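Local coordinates for protein DNA endonuclease i-cvui (Chlorella vulgaris, PDB 5A77) that cleaves double-stranded DNA as a LAGLIDADG homing endonuclease and is probably involved in the homing of its chloroplast intron, at residues B[62-67]-B[91-96]. Sequence-based numbering, arbitrary orientation.
Sequences KILGCG and LEKLLP
Lys93 reaches across from helix 84-94 to the last turn of helix 55-64, where its ammonium group meets the carbonyl oxygen of Leu64. The CB already heads for that helix, but at 5.1 Å from Leu64 CD2 it makes no contact there. CG, placed beside the backbone N and opposite the carbonyl carbon (chi1 -87°), comes no closer. From CG onward the chain is extended, and CD makes the first approach, a loose apolar one, 4.3 Å from Leu64 CD2. CE turns away from this methyl and carries NZ to Leu64 O, the two atoms 3.3 Å apart in a weak hydrogen bond. The angle at NZ between CE and the oxygen, about 142°, is well wider than tetrahedral, so the N-H points off the line to the oxygen, consistent with that weakness.

Leu64 thus offers two surfaces to the lysine: the CD2 methyl to its aliphatic chain, and the main-chain oxygen to its tip. Gly65, just after the helix, leaves helical geometry with a positive phi, and a positive charge at this carboxyl end would be expected to suit the helix dipole. Leu15 and Phe12 of helix 6-22 touch Leu64 and Lys93 respectively. The contact joins the second and third helices of the αββαββα core, which are linked in sequence by the strand pair 68-71 and 76-82, as in LAGLIDADG endonucleases.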
loop_
_atom_site.group_PDB
_atom_site.type_symbol
_atom_site.label_atom_id
_atom_site.label_comp_id
_atom_site.label_asym_id
_atom_site.label_seq_id
_atom_site.Cartn_x
_atom_site.Cartn_y
_atom_site.Cartn_z
ATOM N N LYS B 62 12.754 1.018 -12.454
ATOM C CA LYS B 62 13.324 0.119 -13.456
ATOM C C LYS B 62 12.228 -0.612 -14.211
ATOM O O LYS B 62 12.281 -0.721 -15.437
ATOM C CB LYS B 62 14.270 -0.897 -12.807
ATOM C CG LYS B 62 14.904 -1.862 -13.794
ATOM C CD LYS B 62 16.140 -2.500 -13.201
ATOM C CE LYS B 62 16.952 -3.262 -14.243
ATOM N NZ LYS B 62 18.302 -3.644 -13.723
ATOM N N ILE B 63 11.245 -1.112 -13.467
ATOM C CA ILE B 63 10.086 -1.787 -14.045
ATOM C C ILE B 63 9.347 -0.882 -15.030
ATOM O O ILE B 63 8.914 -1.325 -16.096
ATOM C CB ILE B 63 9.107 -2.248 -12.948
ATOM C CG1 ILE B 63 9.658 -3.475 -12.225
ATOM C CG2 ILE B 63 7.732 -2.563 -13.533
ATOM C CD1 ILE B 63 8.691 -4.073 -11.245
ATOM N N LEU B 64 9.219 0.393 -14.675
ATOM C CA LEU B 64 8.442 1.335 -15.468
ATOM C C LEU B 64 9.266 1.966 -16.586
ATOM O O LEU B 64 8.751 2.192 -17.683
ATOM C CB LEU B 64 7.859 2.423 -14.571
ATOM C CG LEU B 64 6.732 1.937 -13.669
ATOM C CD1 LEU B 64 6.120 3.103 -12.913
ATOM C CD2 LEU B 64 5.681 1.209 -14.495
ATOM N N GLY B 65 10.538 2.252 -16.298
ATOM C CA GLY B 65 11.441 2.833 -17.279
ATOM C C GLY B 65 11.406 4.350 -17.290
ATOM O O GLY B 65 11.928 4.992 -18.195
ATOM N N CYS B 66 10.798 4.921 -16.261
ATOM C CA CYS B 66 10.561 6.352 -16.210
ATOM C C CYS B 66 10.534 6.790 -14.751
ATOM O O CYS B 66 10.434 5.953 -13.858
ATOM C CB CYS B 66 9.234 6.702 -16.906
ATOM S SG CYS B 66 9.319 8.218 -17.869
ATOM N N GLY B 67 10.624 8.092 -14.508
ATOM C CA GLY B 67 10.407 8.625 -13.176
ATOM C C GLY B 67 11.667 8.979 -12.416
ATOM O O GLY B 67 12.740 8.456 -12.700
ATOM N N LEU B 91 0.172 4.912 -17.028
ATOM C CA LEU B 91 -1.188 4.628 -16.610
ATOM C C LEU B 91 -1.815 3.463 -17.379
ATOM O O LEU B 91 -2.448 2.599 -16.754
ATOM C CB LEU B 91 -2.037 5.889 -16.725
ATOM C CG LEU B 91 -1.712 6.783 -15.522
ATOM C CD1 LEU B 91 -2.403 8.134 -15.580
ATOM C CD2 LEU B 91 -2.074 6.062 -14.235
ATOM N N GLU B 92 -1.578 3.427 -18.664
ATOM C CA GLU B 92 -2.041 2.380 -19.513
ATOM C C GLU B 92 -1.428 1.026 -19.159
ATOM O O GLU B 92 -1.906 -0.002 -19.569
ATOM C CB GLU B 92 -1.767 2.745 -20.983
ATOM C CG GLU B 92 -1.320 4.183 -21.268
ATOM C CD GLU B 92 -1.629 4.659 -22.685
ATOM O OE1 GLU B 92 -2.738 5.162 -22.911
ATOM O OE2 GLU B 92 -0.769 4.552 -23.577
ATOM N N LYS B 93 -0.349 1.028 -18.408
ATOM C CA LYS B 93 0.289 -0.189 -17.912
ATOM C C LYS B 93 -0.492 -0.701 -16.726
ATOM O O LYS B 93 -0.806 -1.883 -16.648
ATOM C CB LYS B 93 1.745 0.062 -17.525
ATOM C CG LYS B 93 2.712 -0.093 -18.672
ATOM C CD LYS B 93 3.998 0.630 -18.383
ATOM C CE LYS B 93 4.879 0.670 -19.606
ATOM N NZ LYS B 93 5.984 1.658 -19.428
ATOM N N LEU B 94 -0.829 0.212 -15.820
ATOM C CA LEU B 94 -1.475 -0.132 -14.556
ATOM C C LEU B 94 -2.990 -0.263 -14.667
ATOM O O LEU B 94 -3.592 -1.125 -14.030
ATOM C CB LEU B 94 -1.125 0.919 -13.502
ATOM C CG LEU B 94 0.387 0.993 -13.281
ATOM C CD1 LEU B 94 0.786 2.052 -12.256
ATOM C CD2 LEU B 94 0.884 -0.375 -12.865
ATOM N N LEU B 95 -3.583 0.602 -15.488
ATOM C CA LEU B 95 -5.033 0.719 -15.684
ATOM C C LEU B 95 -5.830 -0.588 -15.631
ATOM O O LEU B 95 -6.823 -0.663 -14.908
ATOM C CB LEU B 95 -5.289 1.414 -17.020
ATOM C CG LEU B 95 -6.430 2.403 -17.169
ATOM C CD1 LEU B 95 -6.538 3.282 -15.942
ATOM C CD2 LEU B 95 -6.147 3.233 -18.413
ATOM N N PRO B 96 -5.398 -1.630 -16.372
ATOM C CA PRO B 96 -6.152 -2.888 -16.277
ATOM C C PRO B 96 -6.143 -3.531 -14.880
ATOM O O PRO B 96 -6.968 -4.414 -14.617
ATOM C CB PRO B 96 -5.434 -3.803 -17.276
ATOM C CG PRO B 96 -4.722 -2.881 -18.206
ATOM C CD PRO B 96 -4.297 -1.736 -17.350
#